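Local coordinates for protein probable aminotransferase (Pseudomonas aeruginosa, PDB 5YKR) that is a probable class-III aminotransferase that carries pyridoxal phosphate bound to a lysine, at residues 5-16 with 402-410; 365-375 with 446-457. All blocks are in the same frame, centred on the assembly; numbering follows the deposited sequence.

Contact 1 of 2, residues 5-16 with 402-410; sequences FGLDLARVETLF and HHARNGLIE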
loop_
_atom_site.group_PDB
_atom_site.type_symbol
_atom_site.label_atom_id
_atom_site.label_comp_id
_atom_site.label_asym_id
_atom_site.label_seq_id
_atom_site.Cartn_x
_atom_site.Cartn_y
_atom_site.Cartn_z
ATOM N N PHE A 5 -34.771 -16.663 -5.363
ATOM C CA PHE A 5 -34.219 -15.793 -6.470
ATOM C C PHE A 5 -34.676 -16.167 -7.891
ATOM O O PHE A 5 -34.067 -15.797 -8.903
ATOM C CB PHE A 5 -32.679 -15.830 -6.432
ATOM C CG PHE A 5 -32.071 -15.589 -5.061
ATOM C CD1 PHE A 5 -31.969 -14.323 -4.587
ATOM C CD2 PHE A 5 -31.654 -16.632 -4.247
ATOM C CE1 PHE A 5 -31.374 -14.063 -3.351
ATOM C CE2 PHE A 5 -31.085 -16.388 -3.019
ATOM C CZ PHE A 5 -30.924 -15.095 -2.579
ATOM N N GLY A 6 -35.757 -16.917 -7.993
ATOM C CA GLY A 6 -36.301 -17.277 -9.269
ATOM C C GLY A 6 -35.657 -18.463 -9.942
ATOM O O GLY A 6 -36.017 -18.750 -11.071
ATOM N N LEU A 7 -34.728 -19.157 -9.261
ATOM C CA LEU A 7 -34.055 -20.351 -9.796
ATOM C C LEU A 7 -34.256 -21.565 -8.862
ATOM O O LEU A 7 -34.454 -21.417 -7.639
ATOM C CB LEU A 7 -32.552 -20.086 -9.916
ATOM C CG LEU A 7 -32.106 -18.911 -10.795
ATOM C CD1 LEU A 7 -30.605 -18.782 -10.799
ATOM C CD2 LEU A 7 -32.601 -19.068 -12.206
ATOM N N ASP A 8 -34.175 -22.762 -9.453
ATOM C CA ASP A 8 -34.172 -24.008 -8.698
ATOM C C ASP A 8 -32.727 -24.298 -8.227
ATOM O O ASP A 8 -31.837 -24.648 -9.043
ATOM C CB ASP A 8 -34.736 -25.142 -9.568
ATOM C CG ASP A 8 -34.755 -26.501 -8.866
ATOM O OD1 ASP A 8 -34.031 -26.719 -7.897
ATOM O OD2 ASP A 8 -35.541 -27.387 -9.284
ATOM N N LEU A 9 -32.485 -24.178 -6.917
ATOM C CA LEU A 9 -31.143 -24.342 -6.402
ATOM C C LEU A 9 -30.548 -25.723 -6.639
ATOM O O LEU A 9 -29.323 -25.855 -6.768
ATOM C CB LEU A 9 -31.033 -23.943 -4.938
ATOM C CG LEU A 9 -31.221 -22.456 -4.642
ATOM C CD1 LEU A 9 -31.082 -22.205 -3.153
ATOM C CD2 LEU A 9 -30.248 -21.552 -5.437
ATOM N N ALA A 10 -31.369 -26.754 -6.749
ATOM C CA ALA A 10 -30.842 -28.056 -7.097
ATOM C C ALA A 10 -30.294 -28.086 -8.519
ATOM O O ALA A 10 -29.279 -28.750 -8.764
ATOM C CB ALA A 10 -31.913 -29.124 -6.925
ATOM N N ARG A 11 -30.961 -27.377 -9.440
ATOM C CA ARG A 11 -30.474 -27.278 -10.819
ATOM C C ARG A 11 -29.195 -26.467 -10.831
ATOM O O ARG A 11 -28.261 -26.798 -11.585
ATOM C CB ARG A 11 -31.546 -26.652 -11.763
ATOM C CG ARG A 11 -32.676 -27.613 -12.191
ATOM C CD ARG A 11 -33.317 -27.158 -13.515
ATOM N NE ARG A 11 -34.625 -27.786 -13.715
ATOM C CZ ARG A 11 -35.749 -27.481 -13.036
ATOM N NH1 ARG A 11 -35.758 -26.526 -12.112
ATOM N NH2 ARG A 11 -36.879 -28.140 -13.267
ATOM N N VAL A 12 -29.129 -25.412 -10.017
ATOM C CA VAL A 12 -27.877 -24.619 -9.908
ATOM C C VAL A 12 -26.739 -25.497 -9.417
ATOM O O VAL A 12 -25.646 -25.495 -9.974
ATOM C CB VAL A 12 -28.045 -23.381 -8.977
ATOM C CG1 VAL A 12 -26.743 -22.606 -8.882
ATOM C CG2 VAL A 12 -29.144 -22.438 -9.462
ATOM N N GLU A 13 -26.986 -26.238 -8.340
ATOM C CA GLU A 13 -25.950 -27.119 -7.809
ATOM C C GLU A 13 -25.497 -28.166 -8.847
ATOM O O GLU A 13 -24.306 -28.434 -8.992
ATOM C CB GLU A 13 -26.485 -27.818 -6.549
ATOM C CG GLU A 13 -25.652 -28.983 -6.040
ATOM C CD GLU A 13 -24.433 -28.522 -5.294
ATOM O OE1 GLU A 13 -24.101 -27.316 -5.347
ATOM O OE2 GLU A 13 -23.789 -29.365 -4.674
ATOM N N THR A 14 -26.454 -28.746 -9.591
ATOM C CA THR A 14 -26.138 -29.740 -10.613
ATOM C C THR A 14 -25.246 -29.143 -11.719
ATOM O O THR A 14 -24.234 -29.734 -12.103
ATOM C CB THR A 14 -27.429 -30.329 -11.222
ATOM O OG1 THR A 14 -28.132 -31.002 -10.177
ATOM C CG2 THR A 14 -27.136 -31.330 -12.340
ATOM N N LEU A 15 -25.632 -27.991 -12.213
ATOM C CA LEU A 15 -24.846 -27.303 -13.237
ATOM C C LEU A 15 -23.494 -26.932 -12.710
ATOM O O LEU A 15 -22.519 -27.110 -13.393
ATOM C CB LEU A 15 -25.598 -26.063 -13.749
ATOM C CG LEU A 15 -24.875 -25.293 -14.870
ATOM C CD1 LEU A 15 -24.553 -26.201 -16.024
ATOM C CD2 LEU A 15 -25.675 -24.094 -15.299
ATOM N N PHE A 16 -23.448 -26.448 -11.471
ATOM C CA PHE A 16 -22.187 -26.012 -10.882
ATOM C C PHE A 16 -21.226 -27.178 -10.772
ATOM O O PHE A 16 -20.079 -27.063 -11.127
ATOM C CB PHE A 16 -22.422 -25.346 -9.532
ATOM C CG PHE A 16 -21.186 -24.713 -8.909
ATOM C CD1 PHE A 16 -20.342 -23.909 -9.643
ATOM C CD2 PHE A 16 -20.921 -24.865 -7.535
ATOM C CE1 PHE A 16 -19.225 -23.322 -9.045
ATOM C CE2 PHE A 16 -19.809 -24.277 -6.958
ATOM C CZ PHE A 16 -18.972 -23.504 -7.709
ATOM N N HIS A 402 -27.689 -6.218 0.131
ATOM C CA HIS A 402 -26.970 -7.387 0.661
ATOM C C HIS A 402 -27.771 -8.689 0.587
ATOM O O HIS A 402 -27.206 -9.768 0.355
ATOM C CB HIS A 402 -26.557 -7.111 2.091
ATOM C CG HIS A 402 -25.672 -8.148 2.695
ATOM N ND1 HIS A 402 -24.296 -8.085 2.656
ATOM C CD2 HIS A 402 -25.984 -9.234 3.424
ATOM C CE1 HIS A 402 -23.798 -9.114 3.319
ATOM N NE2 HIS A 402 -24.804 -9.841 3.770
ATOM N N HIS A 403 -29.085 -8.585 0.748
ATOM C CA HIS A 403 -29.953 -9.793 0.676
ATOM C C HIS A 403 -30.086 -10.384 -0.710
ATOM O O HIS A 403 -30.505 -11.565 -0.871
ATOM C CB HIS A 403 -31.352 -9.460 1.146
ATOM C CG HIS A 403 -31.406 -9.088 2.581
ATOM N ND1 HIS A 403 -31.316 -10.041 3.578
ATOM C CD2 HIS A 403 -31.581 -7.899 3.205
ATOM C CE1 HIS A 403 -31.389 -9.441 4.759
ATOM N NE2 HIS A 403 -31.583 -8.149 4.561
ATOM N N ALA A 404 -29.742 -9.595 -1.710
ATOM C CA ALA A 404 -29.869 -9.983 -3.135
ATOM C C ALA A 404 -28.591 -10.535 -3.783
ATOM O O ALA A 404 -28.401 -10.417 -5.038
ATOM C CB ALA A 404 -30.340 -8.766 -3.877
ATOM N N ARG A 405 -27.738 -11.089 -2.915
ATOM C CA ARG A 405 -26.487 -11.724 -3.259
ATOM C C ARG A 405 -26.590 -13.210 -2.827
ATOM O O ARG A 405 -27.279 -13.540 -1.873
ATOM C CB ARG A 405 -25.285 -10.957 -2.599
ATOM C CG ARG A 405 -25.104 -9.482 -3.091
ATOM C CD ARG A 405 -24.642 -9.329 -4.563
ATOM N NE ARG A 405 -23.395 -10.041 -4.765
ATOM C CZ ARG A 405 -22.171 -9.501 -4.686
ATOM N NH1 ARG A 405 -21.996 -8.164 -4.494
ATOM N NH2 ARG A 405 -21.103 -10.277 -4.851
ATOM N N ASN A 406 -25.924 -14.107 -3.556
ATOM C CA ASN A 406 -25.936 -15.532 -3.285
ATOM C C ASN A 406 -24.704 -16.179 -3.854
ATOM O O ASN A 406 -24.480 -16.123 -5.076
ATOM C CB ASN A 406 -27.188 -16.204 -3.854
ATOM C CG ASN A 406 -27.247 -17.688 -3.523
ATOM O OD1 ASN A 406 -26.741 -18.570 -4.271
ATOM N ND2 ASN A 406 -27.791 -17.978 -2.322
ATOM N N GLY A 407 -23.904 -16.804 -2.981
ATOM C CA GLY A 407 -22.624 -17.348 -3.368
ATOM C C GLY A 407 -22.683 -18.419 -4.449
ATOM O O GLY A 407 -21.857 -18.453 -5.388
ATOM N N LEU A 408 -23.654 -19.310 -4.313
ATOM C CA LEU A 408 -23.771 -20.439 -5.208
ATOM C C LEU A 408 -24.204 -20.019 -6.627
ATOM O O LEU A 408 -23.593 -20.443 -7.615
ATOM C CB LEU A 408 -24.734 -21.485 -4.652
ATOM C CG LEU A 408 -25.040 -22.655 -5.593
ATOM C CD1 LEU A 408 -23.799 -23.435 -5.970
ATOM C CD2 LEU A 408 -26.058 -23.612 -5.008
ATOM N N ILE A 409 -25.230 -19.176 -6.721
ATOM C CA ILE A 409 -25.700 -18.720 -8.027
ATOM C C ILE A 409 -24.577 -17.914 -8.693
ATOM O O ILE A 409 -24.253 -18.124 -9.875
ATOM C CB ILE A 409 -26.989 -17.893 -7.936
ATOM C CG1 ILE A 409 -28.146 -18.771 -7.420
ATOM C CG2 ILE A 409 -27.289 -17.254 -9.280
ATOM C CD1 ILE A 409 -29.355 -17.958 -6.966
ATOM N N GLU A 410 -23.955 -17.018 -7.922
ATOM C CA GLU A 410 -22.840 -16.232 -8.445
ATOM C C GLU A 410 -21.684 -17.081 -8.974
ATOM O O GLU A 410 -21.204 -16.876 -10.090
ATOM C CB GLU A 410 -22.365 -15.249 -7.393
ATOM C CG GLU A 410 -23.378 -14.159 -7.110
ATOM C CD GLU A 410 -23.040 -13.301 -5.891
ATOM O OE1 GLU A 410 -21.853 -13.115 -5.571
ATOM O OE2 GLU A 410 -24.005 -12.747 -5.313
#
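Leu-408, in the first turn of helix 407-418, is a knob in a hole formed by Leu-9, Val-12, Glu-13 and Phe-16 of the N-terminal helix 9-26, a helix pair at the periphery of this class-III aminotransferase fold. Its CG meets Val-12 CG1 at 3.7 Å, the two side chains running past each other in opposite directions, and its CD1 comes 3.6 Å from Phe-16 CD2. With CG anti to the backbone N (chi1 174°), the isobutyl group of Leu-408 leans into that hole. Ile-409 meets the residues leading into helix 9-26, its CD1 3.8 Å from Phe-5 CD2 and its CG2 4.0 Å from Leu-7 CD1, and also Leu-9 in the first turn, which crosses it nearly at right angles. At the far side of the Phe-5 ring, His-403 O sits in the ring plane, 3.6 Å from CE1. No hydrogen bond joins the segments; the caps and salt bridges lie within each. Asp-8 caps helix 9-26, and Asn-406 caps helix 407-418. Behind Asn-406, Glu-410 OE2 takes the backbone N-H of Asn-406 and Arg-405 NE from opposite faces of the carboxylate, while Arg-405 NH2 reaches the other oxygen; Phe-427 O also accepts from NH2. Beyond Phe-16 stands Pro-316 of the second subunit. Asn-406 OD1 receives Ile-409 N at 2.9 Å, in the carbonyl plane.

Contact 2 of 2, residues 365-375 with 446-457; sequences GVRATLEELRL and DRLLRDCLGELL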
loop_
_atom_site.group_PDB
_atom_site.type_symbol
_atom_site.label_atom_id
_atom_site.label_comp_id
_atom_site.label_asym_id
_atom_site.label_seq_id
_atom_site.Cartn_x
_atom_site.Cartn_y
_atom_site.Cartn_z
ATOM N N GLY A 365 -28.510 -5.963 -23.267
ATOM C CA GLY A 365 -28.592 -7.408 -23.434
ATOM C C GLY A 365 -28.978 -8.147 -22.141
ATOM O O GLY A 365 -29.849 -8.996 -22.146
ATOM N N VAL A 366 -28.312 -7.801 -21.041
ATOM C CA VAL A 366 -28.671 -8.393 -19.758
ATOM C C VAL A 366 -30.152 -8.120 -19.459
ATOM O O VAL A 366 -30.916 -9.006 -19.065
ATOM C CB VAL A 366 -27.753 -7.903 -18.637
ATOM C CG1 VAL A 366 -28.224 -8.411 -17.280
ATOM C CG2 VAL A 366 -26.328 -8.404 -18.846
ATOM N N ARG A 367 -30.552 -6.876 -19.616
ATOM C CA ARG A 367 -31.927 -6.504 -19.268
ATOM C C ARG A 367 -32.939 -7.291 -20.099
ATOM O O ARG A 367 -33.934 -7.775 -19.557
ATOM C CB ARG A 367 -32.176 -4.995 -19.390
ATOM C CG ARG A 367 -33.505 -4.618 -18.743
ATOM C CD ARG A 367 -33.688 -3.125 -18.615
ATOM N NE ARG A 367 -32.769 -2.532 -17.631
ATOM C CZ ARG A 367 -31.816 -1.648 -17.910
ATOM N NH1 ARG A 367 -31.653 -1.195 -19.143
ATOM N NH2 ARG A 367 -31.026 -1.235 -16.952
ATOM N N ALA A 368 -32.658 -7.456 -21.390
ATOM C CA ALA A 368 -33.554 -8.218 -22.256
ATOM C C ALA A 368 -33.668 -9.659 -21.793
ATOM O O ALA A 368 -34.746 -10.226 -21.778
ATOM C CB ALA A 368 -33.088 -8.127 -23.684
ATOM N N THR A 369 -32.568 -10.252 -21.380
ATOM C CA THR A 369 -32.568 -11.642 -20.855
ATOM C C THR A 369 -33.374 -11.756 -19.555
ATOM O O THR A 369 -34.170 -12.656 -19.415
ATOM C CB THR A 369 -31.118 -12.119 -20.657
ATOM O OG1 THR A 369 -30.536 -12.346 -21.946
ATOM C CG2 THR A 369 -31.023 -13.356 -19.824
ATOM N N LEU A 370 -33.161 -10.836 -18.619
ATOM C CA LEU A 370 -33.889 -10.838 -17.356
ATOM C C LEU A 370 -35.404 -10.692 -17.587
ATOM O O LEU A 370 -36.188 -11.393 -16.964
ATOM C CB LEU A 370 -33.381 -9.752 -16.406
ATOM C CG LEU A 370 -31.899 -9.844 -16.012
ATOM C CD1 LEU A 370 -31.550 -8.736 -15.029
ATOM C CD2 LEU A 370 -31.442 -11.203 -15.559
ATOM N N GLU A 371 -35.774 -9.812 -18.521
ATOM C CA GLU A 371 -37.178 -9.590 -18.848
ATOM C C GLU A 371 -37.793 -10.824 -19.523
ATOM O O GLU A 371 -38.881 -11.284 -19.150
ATOM C CB GLU A 371 -37.335 -8.345 -19.699
ATOM C CG GLU A 371 -37.112 -7.050 -18.915
ATOM C CD GLU A 371 -37.109 -5.789 -19.790
ATOM O OE1 GLU A 371 -37.182 -5.930 -21.039
ATOM O OE2 GLU A 371 -37.012 -4.668 -19.236
ATOM N N GLU A 372 -37.084 -11.405 -20.472
ATOM C CA GLU A 372 -37.589 -12.543 -21.220
ATOM C C GLU A 372 -37.822 -13.740 -20.323
ATOM O O GLU A 372 -38.844 -14.410 -20.425
ATOM C CB GLU A 372 -36.593 -12.919 -22.298
ATOM C CG GLU A 372 -36.940 -14.156 -23.080
ATOM C CD GLU A 372 -35.918 -14.487 -24.139
ATOM O OE1 GLU A 372 -35.471 -13.558 -24.850
ATOM O OE2 GLU A 372 -35.586 -15.688 -24.274
ATOM N N LEU A 373 -36.871 -13.988 -19.408
ATOM C CA LEU A 373 -36.948 -15.124 -18.504
ATOM C C LEU A 373 -37.773 -14.842 -17.247
ATOM O O LEU A 373 -37.895 -15.726 -16.389
ATOM C CB LEU A 373 -35.545 -15.585 -18.143
ATOM C CG LEU A 373 -34.661 -16.040 -19.316
ATOM C CD1 LEU A 373 -33.284 -16.434 -18.803
ATOM C CD2 LEU A 373 -35.285 -17.189 -20.105
ATOM N N ARG A 374 -38.302 -13.631 -17.119
ATOM C CA ARG A 374 -39.179 -13.220 -16.003
ATOM C C ARG A 374 -38.475 -13.355 -14.667
ATOM O O ARG A 374 -39.082 -13.651 -13.630
ATOM C CB ARG A 374 -40.528 -13.968 -16.056
ATOM C CG ARG A 374 -41.268 -13.775 -17.373
ATOM C CD ARG A 374 -42.688 -14.343 -17.275
ATOM N NE ARG A 374 -43.385 -14.139 -18.546
ATOM C CZ ARG A 374 -44.499 -14.730 -18.936
ATOM N NH1 ARG A 374 -45.148 -15.576 -18.130
ATOM N NH2 ARG A 374 -44.977 -14.458 -20.138
ATOM N N LEU A 375 -37.170 -13.120 -14.662
ATOM C CA LEU A 375 -36.413 -13.257 -13.420
ATOM C C LEU A 375 -36.665 -12.049 -12.532
ATOM O O LEU A 375 -36.675 -10.920 -13.021
ATOM C CB LEU A 375 -34.929 -13.429 -13.709
ATOM C CG LEU A 375 -34.509 -14.761 -14.247
ATOM C CD1 LEU A 375 -33.123 -14.645 -14.873
ATOM C CD2 LEU A 375 -34.528 -15.817 -13.160
ATOM N N ASP A 446 -23.235 -11.842 -23.641
ATOM C CA ASP A 446 -24.702 -11.835 -23.637
ATOM C C ASP A 446 -25.246 -13.231 -23.919
ATOM O O ASP A 446 -26.162 -13.710 -23.211
ATOM C CB ASP A 446 -25.230 -10.835 -24.672
ATOM C CG ASP A 446 -26.681 -10.525 -24.460
ATOM O OD1 ASP A 446 -27.010 -10.012 -23.364
ATOM O OD2 ASP A 446 -27.509 -10.850 -25.347
ATOM N N ARG A 447 -24.700 -13.872 -24.963
ATOM C CA ARG A 447 -25.125 -15.218 -25.348
ATOM C C ARG A 447 -24.869 -16.237 -24.250
ATOM O O ARG A 447 -25.736 -17.068 -23.928
ATOM C CB ARG A 447 -24.447 -15.693 -26.655
ATOM C CG ARG A 447 -24.790 -14.873 -27.874
ATOM C CD ARG A 447 -24.304 -15.537 -29.104
ATOM N NE ARG A 447 -22.877 -15.803 -29.129
ATOM C CZ ARG A 447 -21.967 -14.989 -29.662
ATOM N NH1 ARG A 447 -22.321 -13.825 -30.214
ATOM N NH2 ARG A 447 -20.701 -15.359 -29.680
ATOM N N LEU A 448 -23.677 -16.196 -23.657
ATOM C CA LEU A 448 -23.334 -17.171 -22.629
ATOM C C LEU A 448 -24.194 -17.029 -21.363
ATOM O O LEU A 448 -24.585 -18.026 -20.769
ATOM C CB LEU A 448 -21.852 -17.047 -22.254
ATOM C CG LEU A 448 -20.900 -17.434 -23.373
ATOM C CD1 LEU A 448 -19.483 -17.297 -22.862
ATOM C CD2 LEU A 448 -21.121 -18.852 -23.878
ATOM N N LEU A 449 -24.460 -15.794 -20.964
ATOM C CA LEU A 449 -25.314 -15.557 -19.801
ATOM C C LEU A 449 -26.725 -16.091 -20.065
ATOM O O LEU A 449 -27.345 -16.738 -19.179
ATOM C CB LEU A 449 -25.329 -14.089 -19.399
ATOM C CG LEU A 449 -26.234 -13.729 -18.211
ATOM C CD1 LEU A 449 -25.792 -14.427 -16.924
ATOM C CD2 LEU A 449 -26.211 -12.229 -18.016
ATOM N N ARG A 450 -27.242 -15.805 -21.261
ATOM C CA ARG A 450 -28.559 -16.287 -21.639
ATOM C C ARG A 450 -28.620 -17.794 -21.678
ATOM O O ARG A 450 -29.603 -18.386 -21.180
ATOM C CB ARG A 450 -28.940 -15.707 -22.986
ATOM C CG ARG A 450 -30.276 -16.228 -23.541
ATOM C CD ARG A 450 -31.467 -15.895 -22.649
ATOM N NE ARG A 450 -32.699 -16.473 -23.197
ATOM C CZ ARG A 450 -33.044 -17.761 -23.135
ATOM N NH1 ARG A 450 -32.280 -18.687 -22.558
ATOM N NH2 ARG A 450 -34.186 -18.145 -23.683
ATOM N N ASP A 451 -27.574 -18.430 -22.219
ATOM C CA ASP A 451 -27.482 -19.875 -22.230
ATOM C C ASP A 451 -27.484 -20.457 -20.809
ATOM O O ASP A 451 -28.169 -21.447 -20.544
ATOM C CB ASP A 451 -26.256 -20.389 -22.972
ATOM C CG ASP A 451 -26.309 -20.172 -24.474
ATOM O OD1 ASP A 451 -27.372 -19.781 -25.031
ATOM O OD2 ASP A 451 -25.246 -20.393 -25.094
ATOM N N CYS A 452 -26.672 -19.870 -19.935
ATOM C CA CYS A 452 -26.555 -20.375 -18.571
ATOM C C CYS A 452 -27.903 -20.308 -17.844
ATOM O O CYS A 452 -28.347 -21.297 -17.236
ATOM C CB CYS A 452 -25.501 -19.575 -17.799
ATOM S SG CYS A 452 -25.188 -20.196 -16.151
ATOM N N LEU A 453 -28.527 -19.142 -17.895
ATOM C CA LEU A 453 -29.801 -18.944 -17.231
ATOM C C LEU A 453 -30.886 -19.820 -17.831
ATOM O O LEU A 453 -31.720 -20.352 -17.075
ATOM C CB LEU A 453 -30.219 -17.486 -17.219
ATOM C CG LEU A 453 -29.328 -16.576 -16.390
ATOM C CD1 LEU A 453 -29.619 -15.109 -16.654
ATOM C CD2 LEU A 453 -29.511 -16.885 -14.930
ATOM N N GLY A 454 -30.851 -20.033 -19.143
ATOM C CA GLY A 454 -31.822 -20.905 -19.762
ATOM C C GLY A 454 -31.665 -22.350 -19.305
ATOM O O GLY A 454 -32.671 -23.038 -19.063
ATOM N N GLU A 455 -30.410 -22.807 -19.141
ATOM C CA GLU A 455 -30.164 -24.168 -18.652
ATOM C C GLU A 455 -30.705 -24.335 -17.246
ATOM O O GLU A 455 -31.272 -25.368 -16.917
ATOM C CB GLU A 455 -28.686 -24.567 -18.699
ATOM C CG GLU A 455 -28.166 -24.941 -20.069
ATOM C CD GLU A 455 -26.782 -25.581 -20.017
ATOM O OE1 GLU A 455 -26.578 -26.494 -19.170
ATOM O OE2 GLU A 455 -25.881 -25.150 -20.805
ATOM N N LEU A 456 -30.546 -23.318 -16.421
ATOM C CA LEU A 456 -31.058 -23.295 -15.064
ATOM C C LEU A 456 -32.581 -23.329 -14.965
ATOM O O LEU A 456 -33.095 -23.936 -14.046
ATOM C CB LEU A 456 -30.438 -22.130 -14.256
ATOM C CG LEU A 456 -28.891 -22.230 -14.047
ATOM C CD1 LEU A 456 -28.337 -20.959 -13.430
ATOM C CD2 LEU A 456 -28.441 -23.473 -13.298
ATOM N N LEU A 457 -33.292 -22.753 -15.939
ATOM C CA LEU A 457 -34.773 -22.670 -15.959
ATOM C C LEU A 457 -35.442 -23.752 -16.835
ATOM O O LEU A 457 -34.734 -24.558 -17.464
ATOM C CB LEU A 457 -35.186 -21.267 -16.443
ATOM C CG LEU A 457 -34.852 -20.187 -15.429
ATOM C CD1 LEU A 457 -34.923 -18.785 -15.973
ATOM C CD2 LEU A 457 -35.737 -20.312 -14.205
HETATM O O HOH W 1 -30.036 -10.391 -24.707
HETATM O O HOH W 2 -27.858 -12.050 -21.747
#
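Two nearly parallel helices, 349-372 and 439-456, pack through their C-terminal turns at the outer edge of the class-III aminotransferase fold, their local axes 9.9 Å apart and crossing at -18°. Leu-373 and Leu-453 meet toward the C-terminal end of the seam, CD1 of the former resting 3.6 Å from CB of the latter. Leu-453 CD1 also touches Thr-369 CG2 and Leu-375 CD1, and Leu-457 CD1 closes the apolar row against Leu-373 CB. The chain turns into this row through a Schellman motif, with Arg-374 at positive phi, which leads on to Leu-375. On the outer flank, Arg-450 bends at chi2 (61°), its CD passing 3.7 Å from Thr-369 OG1, and brings its guanidinium up to Glu-372. NH2 and NE both bind the single oxygen OE2 of Glu-372, NH2 at 2.9 Å nearly in line with the C-O bond and NE at 3.2 Å from above the carboxylate plane, which is turned 75° to the guanidinium; Leu-373 CD2 lies over the centre of one guanidinium face. At the other end Asp-446 OD1 lies beside the backbone of Gly-365, where the lack of a side chain leaves it room. Two waters link the helices here: one donates to Gly-365 O and to Asp-446 OD2, while the second accepts from Thr-369 OG1 and donates to both Asp-446 O and OD1. The join is thus apolar toward its C-terminal end, bridged by water near Gly-365 and Asp-446, and tied by charge on its flank, where the paired grip on OE2, with leucine over the guanidinium, limits how Arg-450 can rotate.

Both contacts lie far from the chain's centre, on the same side, and each mixes buried with exposed residues, so neither is deep core. They share no helix, yet their elements touch: Leu-456 CD2 of helix 439-456 packs 3.5 Å from Leu-15 CD2 of helix 9-26, and Leu-7 reaches Leu-375. Helix 439-456 thus has helix 349-372 as one neighbour and helices 9-26 and 407-418 as others. Contact 1 joins its segments by van der Waals packing, mostly apolar, with no hydrogen bond across; its capping bonds and salt bridges lie within the single segments, and it borders the second subunit. Contact 2 adds a salt bridge and waters across its seam, and no other chain touches it.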